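Local coordinates for protein soluble epoxide hydrolase (Bacillus megaterium, PDB 4INZ) that belongs to the alpha/beta hydrolase fold family, with a helical lid set over a mainly parallel central beta sheet, at residues R55-E60 with Q292-V297; A124-E129 with L236-E241; E160-F165 with S218-L223. The protein carries 1 engineered substitution. One frame throughout, in Å; residues are numbered along the deposited sequence.

The six segments come in the order 55-60, 124-129, 160-165, 218-223, 236-241 and 292-297, so that interaction 3 is enclosed by interaction 2 and both by interaction 1. Interaction 1 joins two helices lying against the central sheet. Interaction 2 ties the end of helix 115-126 to the loop that leads back to strand 248-253. Interaction 3 lies within the helical lid inserted between strands 131-137 and 248-253. Centres of interactions 1 and 3 are about 31 Å apart, on opposite sides of the chain's centre; those of 2 and 3 are about 22 Å apart, and Phe237 CZ meets Leu223 CD2 at 4.0 Å. Core, lid and the return from lid to core thus each hold one contact.

Interaction 1: residues R55-E60 with Q292-V297; sequences RHQIDE and QEVNNV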
loop_
_atom_site.group_PDB
_atom_site.type_symbol
_atom_site.label_atom_id
_atom_site.label_comp_id
_atom_site.label_asym_id
_atom_site.label_seq_id
_atom_site.Cartn_x
_atom_site.Cartn_y
_atom_site.Cartn_z
ATOM N N ARG A 55 6.861 -2.321 -10.738
ATOM C CA ARG A 55 7.679 -2.841 -11.837
ATOM C C ARG A 55 9.140 -2.361 -11.838
ATOM O O ARG A 55 10.054 -3.138 -12.140
ATOM C CB ARG A 55 7.015 -2.517 -13.180
ATOM C CG ARG A 55 6.829 -1.022 -13.441
ATOM C CD ARG A 55 5.739 -0.787 -14.489
ATOM N NE ARG A 55 5.550 0.629 -14.782
ATOM C CZ ARG A 55 4.832 1.452 -14.027
ATOM N NH1 ARG A 55 4.234 0.996 -12.927
ATOM N NH2 ARG A 55 4.718 2.734 -14.366
ATOM N N HIS A 56 9.366 -1.086 -11.524
ATOM C CA HIS A 56 10.722 -0.543 -11.583
ATOM C C HIS A 56 11.602 -1.045 -10.443
ATOM O O HIS A 56 12.824 -1.162 -10.595
ATOM C CB HIS A 56 10.701 0.983 -11.595
ATOM C CG HIS A 56 9.982 1.564 -12.772
ATOM N ND1 HIS A 56 10.444 1.435 -14.064
ATOM C CD2 HIS A 56 8.837 2.282 -12.850
ATOM C CE1 HIS A 56 9.610 2.046 -14.890
ATOM N NE2 HIS A 56 8.632 2.578 -14.178
ATOM N N GLN A 57 10.986 -1.327 -9.300
ATOM C CA GLN A 57 11.727 -1.894 -8.176
ATOM C C GLN A 57 11.949 -3.387 -8.372
ATOM O O GLN A 57 12.985 -3.919 -7.992
ATOM C CB GLN A 57 11.013 -1.623 -6.843
ATOM C CG GLN A 57 11.077 -0.160 -6.396
ATOM C CD GLN A 57 10.226 0.735 -7.269
ATOM O OE1 GLN A 57 9.053 0.437 -7.534
ATOM N NE2 GLN A 57 10.805 1.841 -7.726
ATOM N N ILE A 58 10.970 -4.065 -8.959
ATOM C CA ILE A 58 11.150 -5.472 -9.315
ATOM C C ILE A 58 12.364 -5.614 -10.245
ATOM O O ILE A 58 13.228 -6.469 -10.030
ATOM C CB ILE A 58 9.889 -6.050 -9.979
ATOM C CG1 ILE A 58 8.771 -6.154 -8.945
ATOM C CG2 ILE A 58 10.176 -7.436 -10.584
ATOM C CD1 ILE A 58 7.417 -6.442 -9.548
ATOM N N ASP A 59 12.443 -4.763 -11.264
ATOM C CA ASP A 59 13.560 -4.845 -12.207
ATOM C C ASP A 59 14.900 -4.522 -11.551
ATOM O O ASP A 59 15.925 -5.148 -11.853
ATOM C CB ASP A 59 13.325 -3.933 -13.414
ATOM C CG ASP A 59 12.211 -4.439 -14.317
ATOM O OD1 ASP A 59 11.848 -5.635 -14.219
ATOM O OD2 ASP A 59 11.702 -3.640 -15.131
ATOM N N GLU A 60 14.893 -3.552 -10.645
ATOM C CA GLU A 60 16.143 -3.076 -10.064
ATOM C C GLU A 60 16.686 -4.010 -8.990
ATOM O O GLU A 60 17.892 -4.241 -8.909
ATOM C CB GLU A 60 15.971 -1.665 -9.487
ATOM C CG GLU A 60 17.178 -1.179 -8.697
ATOM C CD GLU A 60 18.398 -0.869 -9.568
ATOM O OE1 GLU A 60 18.268 -0.799 -10.809
ATOM O OE2 GLU A 60 19.497 -0.690 -9.002
ATOM N N GLN A 292 14.106 6.208 -10.413
ATOM C CA GLN A 292 15.550 6.228 -10.207
ATOM C C GLN A 292 15.905 6.834 -8.850
ATOM O O GLN A 292 16.708 6.273 -8.096
ATOM C CB GLN A 292 16.272 6.981 -11.325
ATOM C CG GLN A 292 17.775 6.995 -11.119
ATOM C CD GLN A 292 18.546 7.506 -12.329
ATOM O OE1 GLN A 292 18.052 7.480 -13.460
ATOM N NE2 GLN A 292 19.766 7.972 -12.092
ATOM N N GLU A 293 15.313 7.985 -8.541
ATOM C CA GLU A 293 15.535 8.618 -7.238
ATOM C C GLU A 293 15.142 7.668 -6.098
ATOM O O GLU A 293 15.869 7.507 -5.108
ATOM C CB GLU A 293 14.740 9.920 -7.123
ATOM C CG GLU A 293 14.983 10.625 -5.805
ATOM C CD GLU A 293 14.325 11.982 -5.717
ATOM O OE1 GLU A 293 13.756 12.442 -6.730
ATOM O OE2 GLU A 293 14.387 12.597 -4.627
ATOM N N VAL A 294 13.974 7.054 -6.237
ATOM C CA VAL A 294 13.482 6.111 -5.236
ATOM C C VAL A 294 14.424 4.919 -5.071
ATOM O O VAL A 294 14.786 4.534 -3.945
ATOM C CB VAL A 294 12.074 5.605 -5.614
ATOM C CG1 VAL A 294 11.716 4.358 -4.815
ATOM C CG2 VAL A 294 11.035 6.715 -5.403
ATOM N N ASN A 295 14.830 4.334 -6.191
ATOM C CA ASN A 295 15.683 3.149 -6.143
ATOM C C ASN A 295 17.004 3.434 -5.449
ATOM O O ASN A 295 17.515 2.604 -4.693
ATOM C CB ASN A 295 15.906 2.573 -7.543
ATOM C CG ASN A 295 14.669 1.866 -8.078
ATOM O OD1 ASN A 295 13.715 1.614 -7.332
ATOM N ND2 ASN A 295 14.684 1.525 -9.371
ATOM N N ASN A 296 17.553 4.619 -5.684
ATOM C CA ASN A 296 18.831 4.957 -5.068
ATOM C C ASN A 296 18.706 5.140 -3.558
ATOM O O ASN A 296 19.624 4.804 -2.808
ATOM C CB ASN A 296 19.457 6.182 -5.731
ATOM C CG ASN A 296 20.069 5.853 -7.079
ATOM O OD1 ASN A 296 20.377 4.694 -7.362
ATOM N ND2 ASN A 296 20.242 6.869 -7.921
ATOM N N VAL A 297 17.564 5.664 -3.120
ATOM C CA VAL A 297 17.299 5.815 -1.690
ATOM C C VAL A 297 17.095 4.445 -1.038
ATOM O O VAL A 297 17.588 4.190 0.069
ATOM C CB VAL A 297 16.075 6.725 -1.426
ATOM C CG1 VAL A 297 15.700 6.709 0.061
ATOM C CG2 VAL A 297 16.381 8.159 -1.883
#
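Two helices of the alpha/beta hydrolase core meet here: helix 55-61, packed through Ile58 on strand 66-70, and the C-terminal helix 291-303, which lays Val294 on strand 248-253. The axes of segments 55-60 and 292-297 cross at -48° and approach to 10.3 Å, a spacing bridged by polar side chains rather than by close backbone packing. Asn295 carries the contact. Its CG lies beside its own backbone N (chi1 -74°), so that the short amide projects between Gln57 and Glu60. Gln57 bends at chi2 and swings its amide across, crossing that of Asn295 obliquely. Gln57 NE2 donates to Asn295 OD1 at 2.9 Å, reaching the oxygen from above the carbonyl plane; the same nitrogen also donates to Gln287 O. Glutamine suits its place because its NH2 has two hydrogens for two acceptors, asparagine because it accepts at OD1 and donates, if weakly, at ND2. Val294 CG1 rests 4.0 Å from Gln57 NE2. Glu60 contributes its aliphatic stem, CB lying 3.4 Å from Asn295 ND2, while its carboxylate turns to Trp299 NE1. Asn295 ND2 makes a weak, long bond of 3.5 Å to His56 O, a carbonyl already accepting from Glu60 N within the helix.

Interaction 2: residues A124-E129 with L236-E241; sequences AYRYPE and LFPLEE
Arg126, Tyr125 and Leu239 bury the most surface where the end of helix 115-126 meets the irregular loop before strand 248-253. Arg126 extends from CG to NE (chi2 -176°, chi3 179°) and lays the edge of its guanidinium against the loop. Arg126 NH2 reaches Pro238 O at 2.8 Å in a nearly straight bond (166°), arriving in the carbonyl plane on a lone pair; NE adds only a weak bond to the same oxygen. Arginine suits the place because its long stem is apolar where it crosses Leu239 at about a right angle. Leu239 CD2 touches both Arg126 CG and Tyr125 CB, each at 3.7 Å, while CD1 sits over one face of the Tyr125 ring in a CH-pi contact, 4.0 Å from the centroid. A branched leucine can thus wedge between two side chains of consecutive helical residues. The Tyr125 hydroxyl bonds to His141 and to Glu242 O. Glu240 OE1 accepts from Glu241 N at 2.9 Å. Bridged to Asp90 through NH1 and aimed along the Pro238 carbonyl dipole, the guanidinium should hold its plane; its charge is probably balanced by Asp90, with Glu240 OE2, not in contact at 4.8 Å from Arg126 NE, perhaps adding to the field.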
loop_
_atom_site.group_PDB
_atom_site.type_symbol
_atom_site.label_atom_id
_atom_site.label_comp_id
_atom_site.label_asym_id
_atom_site.label_seq_id
_atom_site.Cartn_x
_atom_site.Cartn_y
_atom_site.Cartn_z
ATOM N N ALA A 124 3.889 -5.109 10.581
ATOM C CA ALA A 124 5.209 -4.934 11.189
ATOM C C ALA A 124 5.109 -4.759 12.703
ATOM O O ALA A 124 5.942 -5.269 13.454
ATOM C CB ALA A 124 5.943 -3.745 10.559
ATOM N N TYR A 125 4.089 -4.033 13.149
ATOM C CA TYR A 125 3.881 -3.822 14.577
ATOM C C TYR A 125 3.509 -5.123 15.288
ATOM O O TYR A 125 3.975 -5.395 16.395
ATOM C CB TYR A 125 2.795 -2.766 14.816
ATOM C CG TYR A 125 3.314 -1.352 14.973
ATOM C CD1 TYR A 125 3.640 -0.843 16.231
ATOM C CD2 TYR A 125 3.469 -0.519 13.869
ATOM C CE1 TYR A 125 4.111 0.453 16.381
ATOM C CE2 TYR A 125 3.941 0.776 14.009
ATOM C CZ TYR A 125 4.259 1.258 15.268
ATOM O OH TYR A 125 4.727 2.547 15.409
ATOM N N ARG A 126 2.664 -5.925 14.650
ATOM C CA ARG A 126 2.174 -7.150 15.270
ATOM C C ARG A 126 3.156 -8.308 15.109
ATOM O O ARG A 126 3.268 -9.163 15.988
ATOM C CB ARG A 126 0.808 -7.537 14.701
ATOM C CG ARG A 126 -0.289 -6.519 14.958
ATOM C CD ARG A 126 -1.635 -7.021 14.453
ATOM N NE ARG A 126 -2.709 -6.064 14.710
ATOM C CZ ARG A 126 -3.952 -6.188 14.247
ATOM N NH1 ARG A 126 -4.283 -7.234 13.495
ATOM N NH2 ARG A 126 -4.863 -5.264 14.532
ATOM N N TYR A 127 3.863 -8.331 13.986
ATOM C CA TYR A 127 4.794 -9.415 13.691
ATOM C C TYR A 127 6.168 -8.877 13.310
ATOM O O TYR A 127 6.675 -9.185 12.229
ATOM C CB TYR A 127 4.269 -10.282 12.543
ATOM C CG TYR A 127 2.991 -11.040 12.835
ATOM C CD1 TYR A 127 3.029 -12.317 13.381
ATOM C CD2 TYR A 127 1.749 -10.493 12.536
ATOM C CE1 TYR A 127 1.865 -13.022 13.639
ATOM C CE2 TYR A 127 0.578 -11.193 12.788
ATOM C CZ TYR A 127 0.642 -12.455 13.340
ATOM O OH TYR A 127 -0.517 -13.156 13.592
ATOM N N PRO A 128 6.783 -8.083 14.197
ATOM C CA PRO A 128 8.067 -7.463 13.856
ATOM C C PRO A 128 9.145 -8.487 13.510
ATOM O O PRO A 128 10.096 -8.147 12.812
ATOM C CB PRO A 128 8.437 -6.695 15.128
ATOM C CG PRO A 128 7.639 -7.345 16.217
ATOM C CD PRO A 128 6.362 -7.755 15.568
ATOM N N GLU A 129 8.994 -9.720 13.982
ATOM C CA GLU A 129 9.988 -10.752 13.710
ATOM C C GLU A 129 9.927 -11.233 12.255
ATOM O O GLU A 129 10.846 -11.894 11.771
ATOM C CB GLU A 129 9.843 -11.927 14.694
ATOM C CG GLU A 129 8.624 -12.815 14.477
ATOM C CD GLU A 129 7.357 -12.282 15.133
ATOM O OE1 GLU A 129 7.389 -11.172 15.707
ATOM O OE2 GLU A 129 6.325 -12.989 15.071
ATOM N N LEU A 236 -4.864 3.562 13.804
ATOM C CA LEU A 236 -5.837 3.320 12.740
ATOM C C LEU A 236 -6.470 1.931 12.856
ATOM O O LEU A 236 -7.680 1.765 12.676
ATOM C CB LEU A 236 -5.170 3.500 11.376
ATOM C CG LEU A 236 -6.017 3.237 10.131
ATOM C CD1 LEU A 236 -7.245 4.136 10.107
ATOM C CD2 LEU A 236 -5.175 3.436 8.874
ATOM N N PHE A 237 -5.632 0.943 13.157
ATOM C CA PHE A 237 -6.069 -0.412 13.468
ATOM C C PHE A 237 -5.504 -0.787 14.839
ATOM O O PHE A 237 -4.450 -0.286 15.232
ATOM C CB PHE A 237 -5.582 -1.384 12.393
ATOM C CG PHE A 237 -5.985 -0.989 10.997
ATOM C CD1 PHE A 237 -7.312 -1.040 10.606
ATOM C CD2 PHE A 237 -5.036 -0.561 10.078
ATOM C CE1 PHE A 237 -7.689 -0.669 9.322
ATOM C CE2 PHE A 237 -5.405 -0.194 8.786
ATOM C CZ PHE A 237 -6.730 -0.248 8.409
ATOM N N PRO A 238 -6.208 -1.653 15.584
ATOM C CA PRO A 238 -5.806 -1.945 16.966
ATOM C C PRO A 238 -4.375 -2.456 17.086
ATOM O O PRO A 238 -3.977 -3.369 16.361
ATOM C CB PRO A 238 -6.799 -3.032 17.394
ATOM C CG PRO A 238 -8.007 -2.765 16.572
ATOM C CD PRO A 238 -7.464 -2.329 15.225
ATOM N N LEU A 239 -3.617 -1.862 18.003
ATOM C CA LEU A 239 -2.243 -2.270 18.256
ATOM C C LEU A 239 -1.942 -2.286 19.748
ATOM O O LEU A 239 -2.414 -1.437 20.503
ATOM C CB LEU A 239 -1.259 -1.333 17.551
ATOM C CG LEU A 239 -1.189 -1.458 16.029
ATOM C CD1 LEU A 239 -0.212 -0.449 15.433
ATOM C CD2 LEU A 239 -0.792 -2.871 15.637
ATOM N N GLU A 240 -1.139 -3.262 20.152
ATOM C CA GLU A 240 -0.665 -3.397 21.522
ATOM C C GLU A 240 0.473 -2.414 21.802
ATOM O O GLU A 240 0.516 -1.780 22.854
ATOM C CB GLU A 240 -0.164 -4.827 21.738
ATOM C CG GLU A 240 0.989 -5.241 20.788
ATOM C CD GLU A 240 0.685 -5.017 19.301
ATOM O OE1 GLU A 240 1.381 -4.190 18.655
ATOM O OE2 GLU A 240 -0.243 -5.675 18.771
ATOM N N GLU A 241 1.392 -2.290 20.849
ATOM C CA GLU A 241 2.589 -1.478 21.031
ATOM C C GLU A 241 2.532 -0.160 20.271
ATOM O O GLU A 241 1.962 -0.089 19.182
ATOM C CB GLU A 241 3.827 -2.263 20.596
ATOM C CG GLU A 241 4.529 -2.967 21.736
ATOM C CD GLU A 241 5.041 -1.990 22.773
ATOM O OE1 GLU A 241 6.002 -1.249 22.469
ATOM O OE2 GLU A 241 4.473 -1.953 23.885
#

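Interaction 3: residues E160-F165 with S218-L223; sequences EYAKWF and SYYRNL. Engineered in segment 160-165: Ala162 (natural residue Met).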
loop_
_atom_site.group_PDB
_atom_site.type_symbol
_atom_site.label_atom_id
_atom_site.label_comp_id
_atom_site.label_asym_id
_atom_site.label_seq_id
_atom_site.Cartn_x
_atom_site.Cartn_y
_atom_site.Cartn_z
ATOM N N GLU A 160 -11.723 13.051 2.831
ATOM C CA GLU A 160 -13.181 13.055 2.720
ATOM C C GLU A 160 -13.687 11.975 1.774
ATOM O O GLU A 160 -14.818 11.509 1.902
ATOM C CB GLU A 160 -13.691 14.422 2.257
ATOM C CG GLU A 160 -13.620 15.513 3.316
ATOM C CD GLU A 160 -14.083 16.862 2.794
ATOM O OE1 GLU A 160 -14.130 17.831 3.587
ATOM O OE2 GLU A 160 -14.399 16.956 1.586
ATOM N N TYR A 161 -12.847 11.580 0.821
ATOM C CA TYR A 161 -13.243 10.569 -0.153
ATOM C C TYR A 161 -13.531 9.231 0.525
ATOM O O TYR A 161 -14.333 8.440 0.028
ATOM C CB TYR A 161 -12.177 10.405 -1.243
ATOM C CG TYR A 161 -10.898 9.776 -0.751
ATOM C CD1 TYR A 161 -9.895 10.551 -0.186
ATOM C CD2 TYR A 161 -10.695 8.399 -0.843
ATOM C CE1 TYR A 161 -8.724 9.977 0.275
ATOM C CE2 TYR A 161 -9.526 7.818 -0.385
ATOM C CZ TYR A 161 -8.547 8.611 0.175
ATOM O OH TYR A 161 -7.383 8.039 0.631
ATOM N N ALA A 162 -12.881 8.976 1.657
ATOM C CA ALA A 162 -13.088 7.720 2.379
ATOM C C ALA A 162 -14.521 7.616 2.900
ATOM O O ALA A 162 -15.109 6.532 2.923
ATOM C CB ALA A 162 -12.093 7.583 3.514
ATOM N N LYS A 163 -15.081 8.747 3.315
ATOM C CA LYS A 163 -16.478 8.789 3.714
ATOM C C LYS A 163 -17.361 8.579 2.485
ATOM O O LYS A 163 -18.321 7.811 2.519
ATOM C CB LYS A 163 -16.796 10.120 4.403
ATOM C CG LYS A 163 -18.248 10.292 4.826
ATOM C CD LYS A 163 -18.719 9.177 5.742
ATOM C CE LYS A 163 -20.028 9.559 6.434
ATOM N NZ LYS A 163 -19.824 10.644 7.437
ATOM N N TRP A 164 -17.015 9.245 1.388
ATOM C CA TRP A 164 -17.770 9.094 0.152
ATOM C C TRP A 164 -17.745 7.645 -0.334
ATOM O O TRP A 164 -18.742 7.144 -0.855
ATOM C CB TRP A 164 -17.231 10.040 -0.923
ATOM C CG TRP A 164 -18.019 10.024 -2.192
ATOM C CD1 TRP A 164 -19.361 10.234 -2.325
ATOM C CD2 TRP A 164 -17.513 9.804 -3.514
ATOM N NE1 TRP A 164 -19.722 10.151 -3.646
ATOM C CE2 TRP A 164 -18.607 9.886 -4.397
ATOM C CE3 TRP A 164 -16.242 9.538 -4.036
ATOM C CZ2 TRP A 164 -18.470 9.712 -5.772
ATOM C CZ3 TRP A 164 -16.108 9.368 -5.406
ATOM C CH2 TRP A 164 -17.217 9.458 -6.256
ATOM N N PHE A 165 -16.612 6.970 -0.153
ATOM C CA PHE A 165 -16.491 5.572 -0.583
ATOM C C PHE A 165 -17.470 4.647 0.136
ATOM O O PHE A 165 -17.632 3.492 -0.246
ATOM C CB PHE A 165 -15.066 5.044 -0.393
ATOM C CG PHE A 165 -14.108 5.460 -1.474
ATOM C CD1 PHE A 165 -14.445 6.451 -2.385
ATOM C CD2 PHE A 165 -12.865 4.851 -1.578
ATOM C CE1 PHE A 165 -13.554 6.836 -3.377
ATOM C CE2 PHE A 165 -11.966 5.231 -2.570
ATOM C CZ PHE A 165 -12.313 6.220 -3.472
ATOM N N SER A 218 -14.527 -2.383 -0.516
ATOM C CA SER A 218 -14.840 -3.084 0.730
ATOM C C SER A 218 -13.800 -2.830 1.823
ATOM O O SER A 218 -14.142 -2.754 3.004
ATOM C CB SER A 218 -15.018 -4.588 0.488
ATOM O OG SER A 218 -16.182 -4.845 -0.275
ATOM N N TYR A 219 -12.537 -2.700 1.429
ATOM C CA TYR A 219 -11.483 -2.329 2.368
ATOM C C TYR A 219 -11.881 -1.083 3.146
ATOM O O TYR A 219 -11.764 -1.040 4.375
ATOM C CB TYR A 219 -10.194 -2.012 1.616
ATOM C CG TYR A 219 -9.405 -3.188 1.101
ATOM C CD1 TYR A 219 -9.868 -3.962 0.046
ATOM C CD2 TYR A 219 -8.162 -3.493 1.645
ATOM C CE1 TYR A 219 -9.124 -5.016 -0.436
ATOM C CE2 TYR A 219 -7.411 -4.546 1.172
ATOM C CZ TYR A 219 -7.894 -5.305 0.135
ATOM O OH TYR A 219 -7.140 -6.350 -0.332
ATOM N N TYR A 220 -12.326 -0.061 2.420
ATOM C CA TYR A 220 -12.657 1.233 3.019
ATOM C C TYR A 220 -13.885 1.154 3.917
ATOM O O TYR A 220 -14.030 1.929 4.872
ATOM C CB TYR A 220 -12.902 2.290 1.934
ATOM C CG TYR A 220 -11.668 2.697 1.162
ATOM C CD1 TYR A 220 -10.921 3.803 1.545
ATOM C CD2 TYR A 220 -11.255 1.980 0.043
ATOM C CE1 TYR A 220 -9.789 4.181 0.842
ATOM C CE2 TYR A 220 -10.127 2.349 -0.667
ATOM C CZ TYR A 220 -9.395 3.451 -0.264
ATOM O OH TYR A 220 -8.267 3.822 -0.965
ATOM N N ARG A 221 -14.772 0.221 3.605
ATOM C CA ARG A 221 -16.054 0.142 4.298
ATOM C C ARG A 221 -15.953 -0.534 5.661
ATOM O O ARG A 221 -16.953 -0.674 6.367
ATOM C CB ARG A 221 -17.099 -0.525 3.396
ATOM C CG ARG A 221 -17.447 0.378 2.228
ATOM C CD ARG A 221 -18.179 -0.310 1.092
ATOM N NE ARG A 221 -18.521 0.678 0.075
ATOM C CZ ARG A 221 -19.181 0.416 -1.047
ATOM N NH1 ARG A 221 -19.576 -0.821 -1.320
ATOM N NH2 ARG A 221 -19.440 1.399 -1.900
ATOM N N ASN A 222 -14.739 -0.939 6.021
ATOM C CA ASN A 222 -14.452 -1.458 7.352
ATOM C C ASN A 222 -13.696 -0.458 8.215
ATOM O O ASN A 222 -13.478 -0.702 9.401
ATOM C CB ASN A 222 -13.649 -2.757 7.268
ATOM C CG ASN A 222 -14.472 -3.912 6.741
ATOM O OD1 ASN A 222 -15.656 -4.031 7.049
ATOM N ND2 ASN A 222 -13.849 -4.772 5.948
ATOM N N LEU A 223 -13.289 0.662 7.623
ATOM C CA LEU A 223 -12.525 1.666 8.363
ATOM C C LEU A 223 -13.321 2.240 9.531
ATOM O O LEU A 223 -14.514 2.523 9.410
ATOM C CB LEU A 223 -12.062 2.791 7.438
ATOM C CG LEU A 223 -11.020 2.395 6.390
ATOM C CD1 LEU A 223 -10.793 3.530 5.402
ATOM C CD2 LEU A 223 -9.717 2.007 7.075
HETATM O O HOH W 1 -6.425 5.354 -0.175
#
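Phe165 and Tyr220 form a T-shaped pair, the phenylalanine edge directed at the tyrosine face with ring planes 80° apart and centroids 4.8 Å from each other. The side chains run the same way, and Phe165 CD2 stands over the centre of the Tyr220 ring, so the aromatic C-H points into the pi cloud. Tyr161, one helical turn before Phe165, crosses Tyr220 obliquely: with CG in the crowded position between backbone N and carbonyl carbon (chi1 69°), it brings its CE2 to 3.8 Å from Tyr220 CE1. Their hydroxyls converge on one water, which lies 3.0 Å from Tyr161 OH and only 2.5 Å from Tyr220 OH, in the Tyr220 ring plane. This convergence is consistent with the paired lid tyrosines known in epoxide hydrolases of this fold; a bound PEG lies near Tyr220. Ala162, an engineered residue, sets its CB 4.4 Å from Tyr220 CD1. Arg221 presents the edge carrying NE and NH2, and both donate to Phe165 O, NE (3.0 Å) in the carbonyl plane and NH2 from above it. Phe165 also packs on Val170 and Met174 of helix 169-193, while Tyr220 meets Trp115 of helix 115-126 edge-to-face, where the lid joins the core.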